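Local atomic coordinates of ftsY (Mycoplasma mycoides, PDB entry 1ZU4), a protein that serves as the receptor for the signal recognition particle and belongs to the SRP54-type family of P-loop proteins. Residues 126-140 / 156-168. Residues are numbered along the deposited sequence; the frame is centred on the assembly and turned at random.
Sequences ANYYAELGYKVLIAA and IKTRLNNKVDLVK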
ATOM      1  N   ALA A 126       0.036   8.205 -11.282  1.00 16.36           N
ATOM      2  CA  ALA A 126       0.127   9.334 -12.213  1.00 17.56           C
ATOM      3  C   ALA A 126      -1.279   9.928 -12.507  1.00 17.42           C
ATOM      4  O   ALA A 126      -1.470  11.155 -12.444  1.00 17.64           O
ATOM      5  CB  ALA A 126       0.827   8.898 -13.548  1.00 16.99           C
ATOM      6  N   ASN A 127      -2.214   9.051 -12.851  1.00 17.52           N
ATOM      7  CA  ASN A 127      -3.625   9.414 -13.070  1.00 19.59           C
ATOM      8  C   ASN A 127      -4.284  10.111 -11.865  1.00 19.76           C
ATOM      9  O   ASN A 127      -5.059  11.039 -12.054  1.00 19.06           O
ATOM     10  CB  ASN A 127      -4.486   8.180 -13.444  1.00 19.62           C
ATOM     11  CG  ASN A 127      -5.869   8.581 -13.988  1.00 24.22           C
ATOM     12  OD1 ASN A 127      -6.918   8.301 -13.378  1.00 30.65           O
ATOM     13  ND2 ASN A 127      -5.863   9.278 -15.110  1.00 25.29           N
ATOM     14  N   TYR A 128      -3.968   9.647 -10.653  1.00 18.78           N
ATOM     15  CA  TYR A 128      -4.495  10.198  -9.410  1.00 19.44           C
ATOM     16  C   TYR A 128      -4.104  11.662  -9.262  1.00 20.36           C
ATOM     17  O   TYR A 128      -4.952  12.518  -8.893  1.00 21.72           O
ATOM     18  CB  TYR A 128      -3.987   9.377  -8.205  1.00 18.63           C
ATOM     19  CG  TYR A 128      -4.423   9.864  -6.835  1.00 19.62           C
ATOM     20  CD1 TYR A 128      -5.557   9.349  -6.196  1.00 18.58           C
ATOM     21  CD2 TYR A 128      -3.653  10.805  -6.141  1.00 19.40           C
ATOM     22  CE1 TYR A 128      -5.916   9.813  -4.891  1.00 21.11           C
ATOM     23  CE2 TYR A 128      -4.004  11.260  -4.893  1.00 19.74           C
ATOM     24  CZ  TYR A 128      -5.119  10.792  -4.270  1.00 20.59           C
ATOM     25  OH  TYR A 128      -5.382  11.289  -2.991  1.00 20.84           O
ATOM     26  N   TYR A 129      -2.825  11.976  -9.523  1.00 19.01           N
ATOM     27  CA  TYR A 129      -2.383  13.370  -9.416  1.00 17.72           C
ATOM     28  C   TYR A 129      -2.805  14.198 -10.629  1.00 18.68           C
ATOM     29  O   TYR A 129      -3.149  15.391 -10.492  1.00 20.22           O
ATOM     30  CB  TYR A 129      -0.866  13.449  -9.141  1.00 17.32           C
ATOM     31  CG  TYR A 129      -0.612  13.034  -7.732  1.00 13.23           C
ATOM     32  CD1 TYR A 129      -0.170  11.741  -7.435  1.00 11.75           C
ATOM     33  CD2 TYR A 129      -0.895  13.892  -6.689  1.00 15.27           C
ATOM     34  CE1 TYR A 129       0.016  11.313  -6.129  1.00 16.75           C
ATOM     35  CE2 TYR A 129      -0.733  13.480  -5.342  1.00 13.00           C
ATOM     36  CZ  TYR A 129      -0.270  12.182  -5.083  1.00 18.05           C
ATOM     37  OH  TYR A 129      -0.113  11.738  -3.783  1.00 20.58           O
ATOM     38  N   ALA A 130      -2.810  13.576 -11.800  1.00 18.96           N
ATOM     39  CA  ALA A 130      -3.188  14.278 -13.043  1.00 20.98           C
ATOM     40  C   ALA A 130      -4.625  14.773 -12.960  1.00 22.04           C
ATOM     41  O   ALA A 130      -4.907  15.924 -13.332  1.00 22.11           O
ATOM     42  CB  ALA A 130      -2.973  13.394 -14.290  1.00 19.91           C
ATOM     43  N   GLU A 131      -5.516  13.925 -12.436  1.00 22.63           N
ATOM     44  CA  GLU A 131      -6.894  14.337 -12.135  1.00 24.14           C
ATOM     45  C   GLU A 131      -7.022  15.457 -11.084  1.00 23.82           C
ATOM     46  O   GLU A 131      -8.004  16.205 -11.062  1.00 23.93           O
ATOM     47  CB  GLU A 131      -7.744  13.113 -11.774  1.00 25.13           C
ATOM     48  CG  GLU A 131      -7.777  12.108 -12.926  1.00 29.88           C
ATOM     49  CD  GLU A 131      -9.181  11.630 -13.328  1.00 37.04           C
ATOM     50  OE1 GLU A 131     -10.090  12.475 -13.522  1.00 41.34           O
ATOM     51  OE2 GLU A 131      -9.356  10.403 -13.501  1.00 37.05           O
ATOM     52  N   LEU A 132      -6.024  15.597 -10.222  1.00 22.57           N
ATOM     53  CA  LEU A 132      -6.049  16.668  -9.233  1.00 22.02           C
ATOM     54  C   LEU A 132      -5.504  17.964  -9.830  1.00 22.42           C
ATOM     55  O   LEU A 132      -5.394  18.972  -9.129  1.00 22.36           O
ATOM     56  CB  LEU A 132      -5.324  16.252  -7.944  1.00 21.52           C
ATOM     57  CG  LEU A 132      -5.996  15.129  -7.137  1.00 20.53           C
ATOM     58  CD1 LEU A 132      -5.071  14.549  -6.066  1.00 20.75           C
ATOM     59  CD2 LEU A 132      -7.279  15.677  -6.514  1.00 23.62           C
ATOM     60  N   GLY A 133      -5.199  17.931 -11.134  1.00 21.84           N
ATOM     61  CA  GLY A 133      -4.694  19.086 -11.871  1.00 21.62           C
ATOM     62  C   GLY A 133      -3.192  19.235 -12.008  1.00 21.16           C
ATOM     63  O   GLY A 133      -2.703  20.239 -12.500  1.00 21.24           O
ATOM     64  N   TYR A 134      -2.447  18.242 -11.568  1.00 20.24           N
ATOM     65  CA  TYR A 134      -0.994  18.329 -11.569  1.00 19.01           C
ATOM     66  C   TYR A 134      -0.376  17.828 -12.876  1.00 18.51           C
ATOM     67  O   TYR A 134      -0.971  16.994 -13.597  1.00 16.99           O
ATOM     68  CB  TYR A 134      -0.428  17.602 -10.345  1.00 18.07           C
ATOM     69  CG  TYR A 134      -0.907  18.180  -9.010  1.00 18.87           C
ATOM     70  CD1 TYR A 134      -1.897  17.541  -8.245  1.00 14.06           C
ATOM     71  CD2 TYR A 134      -0.370  19.368  -8.506  1.00 18.01           C
ATOM     72  CE1 TYR A 134      -2.337  18.065  -7.031  1.00 14.99           C
ATOM     73  CE2 TYR A 134      -0.790  19.885  -7.290  1.00 15.11           C
ATOM     74  CZ  TYR A 134      -1.782  19.258  -6.561  1.00 15.58           C
ATOM     75  OH  TYR A 134      -2.163  19.796  -5.348  1.00 12.44           O
ATOM     76  N   LYS A 135       0.793  18.393 -13.200  1.00 18.55           N
ATOM     77  CA  LYS A 135       1.562  18.006 -14.379  1.00 18.34           C
ATOM     78  C   LYS A 135       2.547  16.886 -13.995  1.00 18.18           C
ATOM     79  O   LYS A 135       3.434  17.088 -13.155  1.00 16.67           O
ATOM     80  CB  LYS A 135       2.283  19.240 -14.956  1.00 19.53           C
ATOM     81  CG  LYS A 135       2.720  19.104 -16.390  1.00 22.29           C
ATOM     82  CD  LYS A 135       3.569  20.305 -16.843  1.00 26.49           C
ATOM     83  CE  LYS A 135       4.235  19.983 -18.162  1.00 27.70           C
ATOM     84  NZ  LYS A 135       4.861  21.209 -18.736  1.00 30.90           N
ATOM     85  N   VAL A 136       2.352  15.701 -14.579  1.00 18.94           N
ATOM     86  CA  VAL A 136       3.023  14.466 -14.123  1.00 19.80           C
ATOM     87  C   VAL A 136       3.931  13.852 -15.180  1.00 19.93           C
ATOM     88  O   VAL A 136       3.556  13.700 -16.337  1.00 18.70           O
ATOM     89  CB  VAL A 136       2.040  13.367 -13.635  1.00 20.50           C
ATOM     90  CG1 VAL A 136       2.814  12.165 -13.016  1.00 18.87           C
ATOM     91  CG2 VAL A 136       1.102  13.916 -12.581  1.00 19.50           C
ATOM     92  N   LEU A 137       5.131  13.482 -14.741  1.00 19.20           N
ATOM     93  CA  LEU A 137       6.096  12.821 -15.596  1.00 18.35           C
ATOM     94  C   LEU A 137       6.470  11.472 -14.976  1.00 16.96           C
ATOM     95  O   LEU A 137       6.669  11.384 -13.788  1.00 16.32           O
ATOM     96  CB  LEU A 137       7.342  13.698 -15.731  1.00 18.22           C
ATOM     97  CG  LEU A 137       8.436  13.165 -16.678  1.00 19.28           C
ATOM     98  CD1 LEU A 137       7.951  13.083 -18.136  1.00 18.60           C
ATOM     99  CD2 LEU A 137       9.686  14.032 -16.579  1.00 17.28           C
ATOM    100  N   ILE A 138       6.518  10.435 -15.807  1.00 17.38           N
ATOM    101  CA  ILE A 138       6.982   9.100 -15.434  1.00 17.68           C
ATOM    102  C   ILE A 138       8.343   8.804 -16.084  1.00 18.06           C
ATOM    103  O   ILE A 138       8.570   9.106 -17.289  1.00 16.45           O
ATOM    104  CB  ILE A 138       5.980   8.022 -15.902  1.00 17.99           C
ATOM    105  CG1 ILE A 138       4.637   8.173 -15.158  1.00 19.17           C
ATOM    106  CG2 ILE A 138       6.525   6.622 -15.722  1.00 16.45           C
ATOM    107  CD1 ILE A 138       3.475   7.586 -15.940  1.00 18.36           C
ATOM    108  N   ALA A 139       9.229   8.208 -15.274  1.00 17.71           N
ATOM    109  CA  ALA A 139      10.534   7.759 -15.710  1.00 18.37           C
ATOM    110  C   ALA A 139      10.453   6.291 -15.683  1.00 18.49           C
ATOM    111  O   ALA A 139      10.464   5.699 -14.609  1.00 18.82           O
ATOM    112  CB  ALA A 139      11.708   8.255 -14.746  1.00 18.24           C
ATOM    113  N   ALA A 140      10.375   5.701 -16.869  1.00 18.08           N
ATOM    114  CA  ALA A 140      10.404   4.253 -17.077  1.00 17.02           C
ATOM    115  C   ALA A 140      11.803   3.672 -16.847  1.00 17.71           C
ATOM    116  O   ALA A 140      12.461   3.204 -17.804  1.00 15.25           O
ATOM    117  CB  ALA A 140       9.944   3.938 -18.514  1.00 16.88           C
ATOM    118  N   ILE A 156      -0.409   5.160 -21.182  1.00 47.90           N
ATOM    119  CA  ILE A 156      -0.269   6.565 -21.573  1.00 48.70           C
ATOM    120  C   ILE A 156      -1.259   6.922 -22.678  1.00 49.48           C
ATOM    121  O   ILE A 156      -2.058   7.854 -22.536  1.00 49.70           O
ATOM    122  CB  ILE A 156       1.175   6.885 -22.069  1.00 48.72           C
ATOM    123  CG1 ILE A 156       2.183   6.904 -20.906  1.00 48.74           C
ATOM    124  CG2 ILE A 156       1.215   8.200 -22.874  1.00 48.58           C
ATOM    125  CD1 ILE A 156       2.215   8.174 -20.094  1.00 48.41           C
ATOM    126  N   LYS A 157      -1.196   6.195 -23.788  1.00 50.32           N
ATOM    127  CA  LYS A 157      -2.108   6.470 -24.881  1.00 51.31           C
ATOM    128  C   LYS A 157      -3.135   5.369 -25.019  1.00 51.48           C
ATOM    129  O   LYS A 157      -3.127   4.597 -25.983  1.00 51.99           O
ATOM    130  CB  LYS A 157      -1.338   6.792 -26.169  1.00 51.57           C
ATOM    131  CG  LYS A 157      -1.329   8.304 -26.459  1.00 52.72           C
ATOM    132  CD  LYS A 157      -1.193   8.581 -27.947  1.00 54.62           C
ATOM    133  CE  LYS A 157      -1.817   9.923 -28.303  1.00 55.55           C
ATOM    134  NZ  LYS A 157      -1.062  10.622 -29.373  1.00 56.12           N
ATOM    135  N   THR A 158      -4.010   5.328 -24.011  1.00 51.51           N
ATOM    136  CA  THR A 158      -5.091   4.358 -23.883  1.00 51.50           C
ATOM    137  C   THR A 158      -5.937   4.665 -22.636  1.00 51.39           C
ATOM    138  O   THR A 158      -7.161   4.539 -22.690  1.00 52.01           O
ATOM    139  CB  THR A 158      -4.602   2.865 -23.963  1.00 51.50           C
ATOM    140  OG1 THR A 158      -5.443   2.129 -24.857  1.00 52.24           O
ATOM    141  CG2 THR A 158      -4.588   2.168 -22.609  1.00 52.02           C
ATOM    142  N   ARG A 159      -5.313   5.107 -21.536  1.00 50.90           N
ATOM    143  CA  ARG A 159      -6.043   5.264 -20.263  1.00 50.30           C
ATOM    144  C   ARG A 159      -5.688   6.471 -19.396  1.00 49.64           C
ATOM    145  O   ARG A 159      -6.465   6.853 -18.534  1.00 49.84           O
ATOM    146  CB  ARG A 159      -5.953   3.975 -19.423  1.00 50.68           C
ATOM    147  CG  ARG A 159      -6.757   2.818 -19.997  1.00 51.30           C
ATOM    148  CD  ARG A 159      -6.210   1.475 -19.544  1.00 53.18           C
ATOM    149  NE  ARG A 159      -7.075   0.874 -18.531  1.00 54.99           N
ATOM    150  CZ  ARG A 159      -6.992  -0.386 -18.113  1.00 55.13           C
ATOM    151  NH1 ARG A 159      -6.065  -1.219 -18.608  1.00 53.88           N
ATOM    152  NH2 ARG A 159      -7.846  -0.809 -17.185  1.00 56.15           N
ATOM    153  N   LEU A 160      -4.525   7.070 -19.612  1.00 48.70           N
ATOM    154  CA  LEU A 160      -4.055   8.125 -18.721  1.00 47.97           C
ATOM    155  C   LEU A 160      -4.443   9.520 -19.191  1.00 47.61           C
ATOM    156  O   LEU A 160      -4.472   9.804 -20.377  1.00 47.51           O
ATOM    157  CB  LEU A 160      -2.537   8.052 -18.534  1.00 47.87           C
ATOM    158  CG  LEU A 160      -1.895   6.901 -17.741  1.00 47.88           C
ATOM    159  CD1 LEU A 160      -0.394   7.065 -17.705  1.00 46.80           C
ATOM    160  CD2 LEU A 160      -2.422   6.859 -16.332  1.00 49.45           C
ATOM    161  N   ASN A 161      -4.734  10.381 -18.226  1.00 47.03           N
ATOM    162  CA  ASN A 161      -4.928  11.807 -18.446  1.00 46.56           C
ATOM    163  C   ASN A 161      -3.834  12.468 -19.323  1.00 45.93           C
ATOM    164  O   ASN A 161      -2.680  12.044 -19.321  1.00 45.92           O
ATOM    165  CB  ASN A 161      -4.972  12.451 -17.069  1.00 46.96           C
ATOM    166  CG  ASN A 161      -5.615  13.798 -17.080  1.00 47.46           C
ATOM    167  OD1 ASN A 161      -6.849  13.913 -16.953  1.00 47.52           O
ATOM    168  ND2 ASN A 161      -4.794  14.846 -17.228  1.00 46.36           N
ATOM    169  N   ASN A 162      -4.200  13.501 -20.078  1.00 45.28           N
ATOM    170  CA  ASN A 162      -3.249  14.162 -21.002  1.00 44.48           C
ATOM    171  C   ASN A 162      -2.066  14.868 -20.298  1.00 42.75           C
ATOM    172  O   ASN A 162      -1.064  15.219 -20.946  1.00 42.56           O
ATOM    173  CB  ASN A 162      -3.982  15.141 -21.951  1.00 45.02           C
ATOM    174  CG  ASN A 162      -4.939  14.427 -22.935  1.00 47.54           C
ATOM    175  OD1 ASN A 162      -4.632  13.344 -23.464  1.00 50.51           O
ATOM    176  ND2 ASN A 162      -6.098  15.052 -23.194  1.00 49.17           N
ATOM    177  N   LYS A 163      -2.196  15.061 -18.978  1.00 40.35           N
ATOM    178  CA  LYS A 163      -1.175  15.744 -18.149  1.00 37.46           C
ATOM    179  C   LYS A 163      -0.097  14.808 -17.612  1.00 34.95           C
ATOM    180  O   LYS A 163       0.685  15.204 -16.746  1.00 34.27           O
ATOM    181  CB  LYS A 163      -1.813  16.503 -16.988  1.00 37.36           C
ATOM    182  CG  LYS A 163      -2.477  17.816 -17.408  1.00 39.55           C
ATOM    183  CD  LYS A 163      -2.877  18.651 -16.195  1.00 41.35           C
ATOM    184  CE  LYS A 163      -4.361  18.565 -15.907  1.00 42.82           C
ATOM    185  NZ  LYS A 163      -4.766  17.169 -15.576  1.00 43.34           N
ATOM    186  N   VAL A 164      -0.084  13.577 -18.124  1.00 32.38           N
ATOM    187  CA  VAL A 164       0.944  12.588 -17.797  1.00 29.67           C
ATOM    188  C   VAL A 164       1.791  12.275 -19.027  1.00 29.18           C
ATOM    189  O   VAL A 164       1.268  11.796 -20.050  1.00 29.06           O
ATOM    190  CB  VAL A 164       0.387  11.247 -17.280  1.00 29.54           C
ATOM    191  CG1 VAL A 164       1.558  10.304 -16.922  1.00 27.92           C
ATOM    192  CG2 VAL A 164      -0.582  11.427 -16.095  1.00 27.69           C
ATOM    193  N   ASP A 165       3.095  12.520 -18.885  1.00 27.04           N
ATOM    194  CA  ASP A 165       4.106  12.298 -19.921  1.00 27.08           C
ATOM    195  C   ASP A 165       5.079  11.231 -19.453  1.00 25.78           C
ATOM    196  O   ASP A 165       5.152  10.959 -18.256  1.00 26.08           O
ATOM    197  CB  ASP A 165       4.868  13.599 -20.194  1.00 25.60           C
ATOM    198  CG  ASP A 165       3.973  14.687 -20.769  1.00 27.36           C
ATOM    199  OD1 ASP A 165       3.079  14.343 -21.571  1.00 24.53           O
ATOM    200  OD2 ASP A 165       4.156  15.875 -20.410  1.00 23.59           O
ATOM    201  N   LEU A 166       5.807  10.636 -20.401  1.00 25.54           N
ATOM    202  CA  LEU A 166       6.721   9.495 -20.160  1.00 24.65           C
ATOM    203  C   LEU A 166       8.084   9.725 -20.777  1.00 24.15           C
ATOM    204  O   LEU A 166       8.183  10.064 -21.980  1.00 23.54           O
ATOM    205  CB  LEU A 166       6.165   8.220 -20.806  1.00 25.06           C
ATOM    206  CG  LEU A 166       6.999   6.947 -20.587  1.00 25.73           C
ATOM    207  CD1 LEU A 166       6.773   6.368 -19.187  1.00 22.84           C
ATOM    208  CD2 LEU A 166       6.694   5.914 -21.634  1.00 24.21           C
ATOM    209  N   VAL A 167       9.121   9.502 -19.973  1.00 22.78           N
ATOM    210  CA  VAL A 167      10.503   9.429 -20.464  1.00 23.07           C
ATOM    211  C   VAL A 167      10.965   7.973 -20.378  1.00 23.05           C
ATOM    212  O   VAL A 167      10.723   7.283 -19.375  1.00 22.18           O
ATOM    213  CB  VAL A 167      11.461  10.394 -19.656  1.00 22.67           C
ATOM    214  CG1 VAL A 167      12.903  10.203 -20.047  1.00 23.29           C
ATOM    215  CG2 VAL A 167      11.063  11.857 -19.903  1.00 24.34           C
ATOM    216  N   LYS A 168      11.629   7.491 -21.414  1.00 22.58           N
ATOM    217  CA  LYS A 168      12.067   6.084 -21.426  1.00 24.06           C
ATOM    218  C   LYS A 168      13.470   5.968 -22.036  1.00 24.90           C
ATOM    219  O   LYS A 168      14.023   6.954 -22.496  1.00 25.05           O
ATOM    220  CB  LYS A 168      11.072   5.220 -22.213  1.00 23.85           C
ATOM    221  CG  LYS A 168      10.731   5.775 -23.591  1.00 24.87           C
ATOM    222  CD  LYS A 168      10.055   4.740 -24.466  1.00 28.55           C
ATOM    223  CE  LYS A 168       9.605   5.341 -25.782  1.00 30.82           C
ATOM    224  NZ  LYS A 168       9.699   4.296 -26.859  1.00 32.61           N
TER
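The peptide carbonyl plane of Ala-130 takes a donor on each face: Lys-163 NZ sits above one, 2.6 Å from Ala-130 O, and Gly-133 N comes from the other, within the Schellman motif that ends the helix. Lys-163 gets there by bending at chi3 (-103°) and chi4, its CB and CD running past Tyr-134 O. Nearby, the side-chain amides of Asn-127 and Asn-161 have planes 55° apart, and Asn-161 CB rests 3.6 Å from Ala-130 CB. Beyond the turn 161-164 the chain becomes the outer strand 164-167, parallel to 136-140; with helix 146-156 between them they form a beta-alpha-beta crossover in the P-loop NTPase sheet. Five backbone bonds zip the strands, from Val-136 N to Lys-163 O (2.8 Å) through to Ala-140 N to Val-167 O (3.0 Å). On one side of the sheet, Val-164 splits its branches: CG1 meets Ile-138 CD1 at a tight 3.5 Å, while CG2 lies 3.6 Å from Ala-130 CB. Leu-166 CD1 presses on Ile-138 CG2, and Leu-152 of helix 146-156 also touches Ile-138. On the reverse side, Leu-137 CD1 reaches Val-167 CG2 at 3.8 Å and rests against Asp-165 CB, while the Asp-165 carboxylate turns to Tyr-192 OH.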